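Local coordinates for glycosylation Associate Protein 3 (Streptococcus agalactiae serotype V, PDB 6OYC), which probably acts, as part of the three-protein Gap123 complex, in the glycosylation and accessory Sec-dependent secretion of a streptococcal surface protein, at residues Phe19-Gln24 against Val30-Pro35; Ile121-Ala126 against Phe131-Leu136; Tyr6-Asp11 against Glu170-Val175; Ser48-Asn51 against Arg56-Pro59. All blocks are in the same frame, centred on the assembly; numbering follows the deposited sequence.

Interaction 1 (Phe19-Gln24 against Val30-Pro35); sequences FGTKLQ and VCFENP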
# COMPACT_ATOMS: atom_id res chain seq x y z
N PHE C 19 7.78 8.59 25.71
CA PHE C 19 8.84 8.97 26.64
C PHE C 19 10.01 8.00 26.51
O PHE C 19 9.83 6.78 26.60
CB PHE C 19 8.33 9.02 28.08
CG PHE C 19 7.16 9.96 28.29
CD1 PHE C 19 7.37 11.30 28.57
CD2 PHE C 19 5.86 9.50 28.20
CE1 PHE C 19 6.32 12.17 28.75
CE2 PHE C 19 4.80 10.36 28.39
CZ PHE C 19 5.03 11.70 28.66
N GLY C 20 11.19 8.54 26.24
CA GLY C 20 12.40 7.75 26.14
C GLY C 20 12.58 6.96 24.86
O GLY C 20 13.71 6.61 24.51
N THR C 21 11.51 6.67 24.13
CA THR C 21 11.60 5.78 22.98
C THR C 21 12.27 6.46 21.78
O THR C 21 12.05 7.64 21.50
CB THR C 21 10.20 5.30 22.59
OG1 THR C 21 9.62 4.59 23.69
CG2 THR C 21 10.25 4.40 21.37
N LYS C 22 13.11 5.71 21.07
CA LYS C 22 13.63 6.14 19.78
C LYS C 22 12.73 5.58 18.69
O LYS C 22 12.62 4.36 18.52
CB LYS C 22 15.09 5.71 19.62
CG LYS C 22 15.95 6.26 20.76
CD LYS C 22 17.37 5.72 20.74
CE LYS C 22 18.21 6.45 21.78
NZ LYS C 22 19.51 5.79 22.04
N LEU C 23 12.02 6.47 18.01
CA LEU C 23 11.15 6.10 16.90
C LEU C 23 11.76 6.59 15.60
O LEU C 23 12.17 7.75 15.49
CB LEU C 23 9.75 6.66 17.05
CG LEU C 23 8.90 6.12 18.19
CD1 LEU C 23 7.75 7.09 18.39
CD2 LEU C 23 8.40 4.69 17.92
N GLN C 24 11.79 5.72 14.61
CA GLN C 24 12.25 6.10 13.29
C GLN C 24 11.16 5.78 12.29
O GLN C 24 10.64 4.66 12.28
CB GLN C 24 13.54 5.38 12.96
CG GLN C 24 13.86 5.51 11.50
CD GLN C 24 15.33 5.36 11.22
OE1 GLN C 24 15.86 6.05 10.35
NE2 GLN C 24 15.99 4.45 11.94
N VAL C 30 7.33 2.07 10.96
CA VAL C 30 7.87 2.71 12.16
C VAL C 30 8.75 1.71 12.90
O VAL C 30 8.29 0.61 13.24
CB VAL C 30 6.75 3.25 13.08
CG1 VAL C 30 7.35 4.05 14.21
CG2 VAL C 30 5.78 4.10 12.27
N CYS C 31 10.00 2.08 13.15
CA CYS C 31 10.92 1.29 13.95
C CYS C 31 10.98 1.85 15.38
O CYS C 31 11.26 3.03 15.59
CB CYS C 31 12.32 1.25 13.33
SG CYS C 31 13.55 0.33 14.35
N PHE C 32 10.73 0.98 16.35
CA PHE C 32 10.66 1.33 17.76
C PHE C 32 11.85 0.73 18.50
O PHE C 32 12.18 -0.44 18.31
CB PHE C 32 9.34 0.82 18.35
CG PHE C 32 9.21 0.93 19.85
CD1 PHE C 32 10.01 0.17 20.70
CD2 PHE C 32 8.23 1.75 20.40
CE1 PHE C 32 9.87 0.27 22.07
CE2 PHE C 32 8.08 1.85 21.76
CZ PHE C 32 8.90 1.10 22.61
N GLU C 33 12.48 1.54 19.35
CA GLU C 33 13.59 1.06 20.16
C GLU C 33 13.49 1.71 21.53
O GLU C 33 13.68 2.92 21.67
CB GLU C 33 14.94 1.36 19.51
CG GLU C 33 16.13 0.91 20.34
CD GLU C 33 17.41 1.59 19.94
OE1 GLU C 33 17.37 2.42 18.99
OE2 GLU C 33 18.46 1.32 20.56
N ASN C 34 13.16 0.91 22.55
CA ASN C 34 13.15 1.38 23.93
C ASN C 34 13.64 0.23 24.80
O ASN C 34 12.86 -0.65 25.20
CB ASN C 34 11.77 1.87 24.36
CG ASN C 34 11.82 2.63 25.65
OD1 ASN C 34 12.64 2.34 26.52
ND2 ASN C 34 10.93 3.62 25.79
N PRO C 35 14.94 0.20 25.10
CA PRO C 35 15.50 -0.96 25.82
C PRO C 35 14.97 -1.08 27.22
O PRO C 35 14.94 -2.18 27.78
CB PRO C 35 17.01 -0.69 25.81
CG PRO C 35 17.22 0.48 24.86
CD PRO C 35 15.95 1.25 24.89

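Interaction 2 (Ile121-Ala126 against Phe131-Leu136); sequences ISLINA and FTFHYL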
# COMPACT_ATOMS: atom_id res chain seq x y z
N ILE C 121 -8.74 2.78 17.53
CA ILE C 121 -7.85 1.62 17.57
C ILE C 121 -6.51 2.11 18.09
O ILE C 121 -6.00 3.12 17.62
CB ILE C 121 -7.70 0.96 16.19
CG1 ILE C 121 -9.06 0.49 15.67
CG2 ILE C 121 -6.75 -0.19 16.28
CD1 ILE C 121 -9.06 0.00 14.21
N SER C 122 -5.97 1.40 19.08
CA SER C 122 -4.74 1.80 19.75
C SER C 122 -3.70 0.69 19.68
O SER C 122 -4.00 -0.47 19.97
CB SER C 122 -5.00 2.16 21.21
OG SER C 122 -5.72 3.36 21.30
N LEU C 123 -2.49 1.06 19.28
CA LEU C 123 -1.32 0.20 19.42
C LEU C 123 -0.82 0.32 20.85
O LEU C 123 -0.59 1.43 21.34
CB LEU C 123 -0.24 0.65 18.45
CG LEU C 123 0.73 -0.32 17.79
CD1 LEU C 123 -0.04 -1.34 16.95
CD2 LEU C 123 1.72 0.48 16.91
N ILE C 124 -0.66 -0.82 21.53
CA ILE C 124 -0.26 -0.81 22.93
C ILE C 124 1.00 -1.66 23.10
O ILE C 124 1.03 -2.82 22.70
CB ILE C 124 -1.39 -1.29 23.84
CG1 ILE C 124 -2.62 -0.40 23.63
CG2 ILE C 124 -0.95 -1.25 25.28
CD1 ILE C 124 -3.78 -0.75 24.51
N ASN C 125 2.02 -1.05 23.71
CA ASN C 125 3.28 -1.72 24.01
C ASN C 125 3.19 -2.36 25.39
O ASN C 125 2.88 -1.68 26.37
CB ASN C 125 4.45 -0.73 23.97
CG ASN C 125 5.81 -1.40 24.16
OD1 ASN C 125 6.01 -2.53 23.72
ND2 ASN C 125 6.73 -0.71 24.81
N ALA C 126 3.45 -3.67 25.45
CA ALA C 126 3.42 -4.40 26.71
C ALA C 126 4.81 -4.95 27.07
O ALA C 126 5.01 -6.16 27.12
CB ALA C 126 2.40 -5.54 26.63
N PHE C 131 10.53 -3.28 17.95
CA PHE C 131 9.65 -3.80 16.92
C PHE C 131 9.62 -2.83 15.74
O PHE C 131 9.96 -1.65 15.87
CB PHE C 131 8.24 -4.06 17.46
CG PHE C 131 7.51 -2.81 17.90
CD1 PHE C 131 6.82 -2.03 16.98
CD2 PHE C 131 7.50 -2.42 19.22
CE1 PHE C 131 6.14 -0.90 17.38
CE2 PHE C 131 6.81 -1.28 19.63
CZ PHE C 131 6.14 -0.52 18.71
N THR C 132 9.19 -3.35 14.58
CA THR C 132 8.88 -2.56 13.40
C THR C 132 7.41 -2.73 13.08
O THR C 132 6.96 -3.84 12.77
CB THR C 132 9.73 -2.99 12.19
OG1 THR C 132 11.11 -2.73 12.45
CG2 THR C 132 9.31 -2.20 10.94
N PHE C 133 6.66 -1.63 13.14
CA PHE C 133 5.24 -1.63 12.81
C PHE C 133 5.07 -1.21 11.35
O PHE C 133 5.65 -0.22 10.91
CB PHE C 133 4.46 -0.69 13.72
CG PHE C 133 3.03 -0.50 13.32
CD1 PHE C 133 2.06 -1.42 13.70
CD2 PHE C 133 2.65 0.59 12.54
CE1 PHE C 133 0.74 -1.26 13.32
CE2 PHE C 133 1.34 0.76 12.16
CZ PHE C 133 0.37 -0.16 12.55
N HIS C 134 4.26 -1.97 10.62
CA HIS C 134 3.97 -1.65 9.22
C HIS C 134 2.58 -1.05 9.06
O HIS C 134 2.46 0.07 8.56
CB HIS C 134 4.11 -2.91 8.34
CG HIS C 134 5.47 -3.50 8.38
ND1 HIS C 134 6.59 -2.81 7.95
CD2 HIS C 134 5.92 -4.69 8.84
CE1 HIS C 134 7.66 -3.56 8.12
NE2 HIS C 134 7.29 -4.71 8.67
N TYR C 135 1.54 -1.77 9.46
CA TYR C 135 0.18 -1.27 9.27
C TYR C 135 -0.80 -2.19 9.97
O TYR C 135 -0.47 -3.30 10.40
CB TYR C 135 -0.18 -1.15 7.78
CG TYR C 135 -0.08 -2.43 6.98
CD1 TYR C 135 -1.04 -3.43 7.09
CD2 TYR C 135 0.98 -2.64 6.09
CE1 TYR C 135 -0.96 -4.60 6.34
CE2 TYR C 135 1.07 -3.81 5.33
CZ TYR C 135 0.10 -4.79 5.46
OH TYR C 135 0.20 -5.95 4.71
N LEU C 136 -2.03 -1.70 10.06
CA LEU C 136 -3.17 -2.53 10.38
C LEU C 136 -4.05 -2.60 9.14
O LEU C 136 -4.06 -1.67 8.32
CB LEU C 136 -3.97 -1.98 11.56
CG LEU C 136 -3.25 -1.73 12.89
CD1 LEU C 136 -4.25 -1.17 13.87
CD2 LEU C 136 -2.66 -2.99 13.47

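Interaction 3 (Tyr6-Asp11 against Glu170-Val175); sequences YIYWDD and EKKDSV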
# COMPACT_ATOMS: atom_id res chain seq x y z
N TYR C 6 -6.20 0.15 4.82
CA TYR C 6 -4.86 -0.04 5.35
C TYR C 6 -4.53 1.19 6.18
O TYR C 6 -4.72 2.32 5.72
CB TYR C 6 -3.84 -0.27 4.24
CG TYR C 6 -3.97 -1.63 3.55
CD1 TYR C 6 -4.90 -1.83 2.53
CD2 TYR C 6 -3.14 -2.71 3.89
CE1 TYR C 6 -5.01 -3.08 1.88
CE2 TYR C 6 -3.24 -3.95 3.25
CZ TYR C 6 -4.18 -4.13 2.25
OH TYR C 6 -4.29 -5.35 1.62
N ILE C 7 -4.06 0.96 7.39
CA ILE C 7 -4.02 1.97 8.43
C ILE C 7 -2.59 2.05 8.96
O ILE C 7 -2.03 1.04 9.40
CB ILE C 7 -5.03 1.61 9.55
CG1 ILE C 7 -6.45 1.83 9.06
CG2 ILE C 7 -4.81 2.42 10.75
CD1 ILE C 7 -7.45 0.82 9.68
N TYR C 8 -2.02 3.25 8.93
CA TYR C 8 -0.60 3.47 9.13
C TYR C 8 -0.34 4.35 10.35
O TYR C 8 -1.16 5.21 10.70
CB TYR C 8 0.02 4.11 7.87
CG TYR C 8 -0.07 3.22 6.66
CD1 TYR C 8 0.91 2.28 6.40
CD2 TYR C 8 -1.15 3.29 5.80
CE1 TYR C 8 0.83 1.44 5.29
CE2 TYR C 8 -1.25 2.47 4.70
CZ TYR C 8 -0.26 1.55 4.45
OH TYR C 8 -0.37 0.72 3.34
N TRP C 9 0.81 4.14 10.97
CA TRP C 9 1.21 4.92 12.14
C TRP C 9 1.77 6.27 11.68
O TRP C 9 2.79 6.32 10.98
CB TRP C 9 2.23 4.14 12.97
CG TRP C 9 2.74 4.81 14.22
CD1 TRP C 9 2.60 6.13 14.57
CD2 TRP C 9 3.49 4.20 15.27
NE1 TRP C 9 3.22 6.36 15.77
CE2 TRP C 9 3.76 5.20 16.23
CE3 TRP C 9 3.96 2.90 15.50
CZ2 TRP C 9 4.48 4.94 17.39
CZ3 TRP C 9 4.68 2.65 16.66
CH2 TRP C 9 4.93 3.67 17.59
N ASP C 10 1.10 7.35 12.06
CA ASP C 10 1.54 8.71 11.79
C ASP C 10 2.26 9.31 13.00
O ASP C 10 1.97 8.97 14.15
CB ASP C 10 0.35 9.56 11.40
CG ASP C 10 0.73 10.72 10.56
OD1 ASP C 10 1.13 11.75 11.14
OD2 ASP C 10 0.65 10.60 9.33
N ASP C 11 3.22 10.20 12.76
CA ASP C 11 4.02 10.72 13.86
C ASP C 11 3.39 11.90 14.59
O ASP C 11 3.95 12.34 15.61
CB ASP C 11 5.41 11.14 13.39
CG ASP C 11 5.37 11.96 12.14
OD1 ASP C 11 4.30 11.95 11.48
OD2 ASP C 11 6.39 12.61 11.84
N GLU C 170 -1.10 -3.82 -8.19
CA GLU C 170 -0.81 -3.22 -6.89
C GLU C 170 -0.89 -4.29 -5.81
O GLU C 170 -1.76 -5.16 -5.84
CB GLU C 170 -1.80 -2.08 -6.58
CG GLU C 170 -1.84 -0.92 -7.58
CD GLU C 170 -0.51 -0.16 -7.68
OE1 GLU C 170 -0.20 0.34 -8.78
OE2 GLU C 170 0.22 -0.05 -6.67
N LYS C 171 0.06 -4.23 -4.87
CA LYS C 171 0.19 -5.28 -3.87
C LYS C 171 -1.12 -5.50 -3.12
O LYS C 171 -1.56 -6.63 -2.92
CB LYS C 171 1.32 -4.94 -2.89
CG LYS C 171 1.59 -6.01 -1.84
CD LYS C 171 1.24 -5.49 -0.46
CE LYS C 171 1.43 -6.55 0.62
NZ LYS C 171 0.76 -6.15 1.90
N LYS C 172 -1.76 -4.41 -2.70
CA LYS C 172 -3.01 -4.54 -1.97
C LYS C 172 -4.12 -5.11 -2.84
O LYS C 172 -5.08 -5.67 -2.31
CB LYS C 172 -3.41 -3.20 -1.38
CG LYS C 172 -2.33 -2.61 -0.49
CD LYS C 172 -2.71 -1.21 -0.10
CE LYS C 172 -1.60 -0.46 0.61
NZ LYS C 172 -2.09 0.94 0.86
N ASP C 173 -4.00 -5.01 -4.17
CA ASP C 173 -4.98 -5.64 -5.05
C ASP C 173 -4.66 -7.10 -5.32
O ASP C 173 -5.58 -7.86 -5.66
CB ASP C 173 -5.04 -4.93 -6.41
CG ASP C 173 -5.70 -3.59 -6.34
OD1 ASP C 173 -6.45 -3.31 -5.38
OD2 ASP C 173 -5.46 -2.80 -7.28
N SER C 174 -3.39 -7.50 -5.23
CA SER C 174 -3.01 -8.85 -5.63
C SER C 174 -3.66 -9.87 -4.72
O SER C 174 -4.08 -10.94 -5.17
CB SER C 174 -1.49 -9.00 -5.61
OG SER C 174 -0.96 -8.95 -4.29
N VAL C 175 -3.81 -9.53 -3.45
CA VAL C 175 -4.44 -10.37 -2.44
C VAL C 175 -5.87 -10.73 -2.85
O VAL C 175 -6.48 -11.62 -2.27
CB VAL C 175 -4.38 -9.63 -1.09
CG1 VAL C 175 -4.92 -10.47 0.05
CG2 VAL C 175 -2.93 -9.18 -0.80

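Interaction 4 (Ser48-Asn51 against Arg56-Pro59); sequences SQTN and RISP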
# COMPACT_ATOMS: atom_id res chain seq x y z
N SER C 48 -12.18 7.12 14.37
CA SER C 48 -13.23 7.12 13.36
C SER C 48 -13.95 8.47 13.24
O SER C 48 -14.82 8.62 12.36
CB SER C 48 -14.26 6.01 13.64
OG SER C 48 -15.32 6.40 14.50
N GLN C 49 -13.63 9.44 14.08
CA GLN C 49 -14.29 10.74 14.07
C GLN C 49 -13.39 11.76 14.74
O GLN C 49 -12.75 11.46 15.74
CB GLN C 49 -15.64 10.68 14.79
CG GLN C 49 -16.37 12.00 14.81
CD GLN C 49 -17.87 11.81 14.92
OE1 GLN C 49 -18.45 10.80 14.43
NE2 GLN C 49 -18.51 12.75 15.60
N THR C 50 -13.35 12.97 14.18
CA THR C 50 -12.57 14.07 14.73
C THR C 50 -13.33 15.39 14.54
O THR C 50 -14.22 15.50 13.70
CB THR C 50 -11.20 14.23 14.04
OG1 THR C 50 -11.40 14.72 12.69
CG2 THR C 50 -10.42 12.94 13.99
N ASN C 51 -12.95 16.39 15.32
CA ASN C 51 -13.26 17.79 15.03
C ASN C 51 -11.95 18.43 14.58
O ASN C 51 -10.91 18.24 15.23
CB ASN C 51 -13.85 18.50 16.26
CG ASN C 51 -13.85 20.03 16.11
OD1 ASN C 51 -12.89 20.71 16.47
ND2 ASN C 51 -14.93 20.58 15.55
N ARG C 56 -7.00 18.52 14.45
CA ARG C 56 -6.18 18.99 13.32
C ARG C 56 -5.90 17.90 12.29
O ARG C 56 -4.93 18.00 11.54
CB ARG C 56 -4.86 19.61 13.81
CG ARG C 56 -5.04 20.72 14.85
CD ARG C 56 -5.57 21.97 14.17
NE ARG C 56 -6.21 22.92 15.07
CZ ARG C 56 -5.89 24.21 15.12
NH1 ARG C 56 -4.91 24.69 14.35
NH2 ARG C 56 -6.56 25.02 15.94
N ILE C 57 -6.74 16.85 12.25
CA ILE C 57 -6.70 15.82 11.22
C ILE C 57 -8.11 15.32 11.00
O ILE C 57 -8.98 15.44 11.87
CB ILE C 57 -5.81 14.62 11.59
CG1 ILE C 57 -6.26 14.01 12.93
CG2 ILE C 57 -4.32 15.01 11.57
CD1 ILE C 57 -5.62 12.64 13.20
N SER C 58 -8.33 14.74 9.82
CA SER C 58 -9.51 13.97 9.52
C SER C 58 -9.46 12.62 10.24
O SER C 58 -8.38 12.14 10.58
CB SER C 58 -9.60 13.74 8.01
OG SER C 58 -9.78 14.98 7.34
N PRO C 59 -10.61 11.99 10.48
CA PRO C 59 -10.56 10.62 11.00
C PRO C 59 -9.77 9.76 10.03
O PRO C 59 -9.77 10.00 8.82
CB PRO C 59 -12.04 10.19 11.04
CG PRO C 59 -12.69 11.04 10.00
CD PRO C 59 -11.99 12.37 10.10

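Interaction 1 (Phe19-Gln24 against Val30-Pro35)
Thr21 touches both Phe32 and Asn34, and its two branches do different work in this hairpin contact. Thr21 CB lies 3.7 Å from Asn34 ND2, and there the side chain forks. With chi1 at -60°, OG1 stands beside the backbone N while CG2 is anti to it, which separates a polar branch from an apolar one. Thr21 OG1 accepts the amide hydrogen of Asn34 ND2 at 2.7 Å; the N-H...O angle of 159° and the position of OG1 close to the amide plane mark a well-directed bond. Thr21 CG2 goes to the Phe32 ring instead, sitting over one face 3.6 Å from the centroid, a CH-pi contact displaced toward the rim.

Beyond Thr21 the backbones form an antiparallel ladder, with the axes of 22-24 and 30-33 165° apart. Lys22-Glu33 and Gln24-Cys31 are the hydrogen-bonded pairs, and Leu23-Phe32 between them is non-hydrogen-bonded. Leu23 CD2 bridges Val30 CG1 and Phe32 CD2, 3.9 Å from each of these atoms. On the other face of the ladder, Lys22 CD runs alongside Glu33 OE1 at 3.7 Å.

Strand 29-33 is flanked by two neighbours: strand 22-26 on one edge and strand 130-140 on the other, where Val30 and Phe32 make backbone bonds to Phe133 and Phe131. The Phe32 ring also stacks with Phe131, and Leu23 and Val30 rest on Trp9.

Interaction 2 (Ile121-Ala126 against Phe131-Leu136)
Leu123 lies obliquely across the Phe133 ring, and its two methyls meet different parts of it. Leu123 CD2 is above one face, 4.1 Å from the centroid of the Phe133 ring and 23° off the ring normal, which makes it a CH-pi contact shifted toward the rim. Leu123 CD1 approaches Phe133 CE1 to 3.7 Å. The opposite face of the ring is occupied from its own strand, since Tyr135 N lies 3.6 Å above the plane of the Phe133 ring there, and Leu136 CG lies at the ring edge, in plane. With CG anti to the backbone N (chi1 172°), the Phe133 ring projects from its strand toward 121-125, where Leu123 meets it.

The strands bearing these side chains belong to different sheets: 118-125 to the four-stranded one and 130-140 to the six-stranded one. The axes of the segments 121-125 and 131-136 come no closer than 10.3 Å, a spacing filled by side chains, and run 150° apart. This is the face-to-face packing of a beta-sandwich, consistent with the galactose-binding-domain clan to which this accessory Sec family is assigned. A classic beta bulge, in which His134 and Tyr135 both face Asn75, inserts an extra residue between inward positions, so that Leu136 follows Phe133 after three residues instead of two.

Ile121 and Leu136 reach in from opposite strands and pass flank to flank, Ile121 CG2 meeting Leu136 CD1 at 3.6 Å. Strand 69-78 adds Leu74 beside Phe133 and Leu136. At the other end Asn125 OD1, hydrogen-bonded to Cys128 N, lies obliquely to the Phe131 ring, 4.4 Å from Phe131 CE2.

Interaction 3 (Tyr6-Asp11 against Glu170-Val175)
Lys172 extends from the one-turn helix 171-174 to Tyr6 and Tyr8, joining the part of the chain built on a five-stranded parallel sheet to the N-terminal strand 4-7 of the beta-sandwich. In the chain, 158 residues lie between the two segments, so this is a long-range bridge between two folded units.

The apolar part is CH-pi packing. Lys172 CD sits 3.7 Å from the centroid of the Tyr6 ring and 21° off its normal, displaced toward the rim. Extended beyond CG (chi2 172°), the lysine chain lies along the ring and runs counter to it, from the hydroxyl end toward Tyr6 CB: Lys172 CB is near the hydroxyl, Lys172 CG is 3.6 Å from Tyr6 CZ, and Lys172 NZ comes within 4.0 Å of Tyr6 CB.

The polar part is a single bond at the lysine tip. Lys172 NZ, at the edge of the Tyr8 ring and near its plane, donates to Tyr8 OH at 3.0 Å.

Both sides have further partners: the Tyr6 ring meets Tyr135 edge-to-face, while Lys171 NZ donates to Leu198 O. Glu170 is the N-cap of the helix, and within its single turn Ser174 OG donates to Lys171 O at 2.8 Å.

Interaction 4 (Ser48-Asn51 against Arg56-Pro59)
Thr50 and Ile57 flank the short helix 52-55 and draw its two connecting loops together, giving a compact connection, with that helix in it, between strands 41-47 and 69-78. The direction from Ser48 to Asn51 and that from Arg56 to Pro59 are 152° apart, so the chain almost doubles back on itself. Both helix boundaries are marked. Asn51 occupies the N-cap position, its OD1 accepting from Ser54 N, and Arg56, with positive phi, is the first residue to leave helical geometry, its NE bonded to Gln53 O.

The polar link across the loops is one hydrogen bond, Thr50 OG1 to Ile57 O at 2.7 Å. The hydroxyl lies in the plane of the carbonyl, with a C=O...O angle of 146°. A chi1 of 70° sets OG1 between the backbone N and the carbonyl carbon of Thr50, turning it to Ile57, while Thr50 CG2 packs 3.6 Å from Pro59 N.

Pro59 supplies the apolar part, its ring crossing Thr50 at a slant. Its two ends meet different residues, and at one of them Pro59 CD lies 3.5 Å from Thr50 OG1. The Ser48 hydroxyl is directed elsewhere, OG bonding to Tyr119 N and anchoring this loop to strand 118-125. At the other end of the proline ring, against the Ser48-Gln49 peptide, Pro59 CB stands 3.4 Å from Ser48 C and 3.5 Å from Gln49 N.

Burial and chemistry change together across these contacts. Interaction 2 is the core one, all its touching residues buried and its packing largely apolar between the two sheets. Interaction 1, partly buried, relies on backbone hydrogen bonds within one sheet and passes directly into interaction 2, because strands 29-33 and 130-140 are neighbours. Strand 130-140 also pairs with strand 4-7, through Leu136 O and Ile7 N, which ties interaction 2 to interaction 3. Interactions 3 and 4 are surface contacts, each with a single side-chain hydrogen bond beside local packing, but interaction 3 spans two folded units while interaction 4 closes a local loop, touching none of the others.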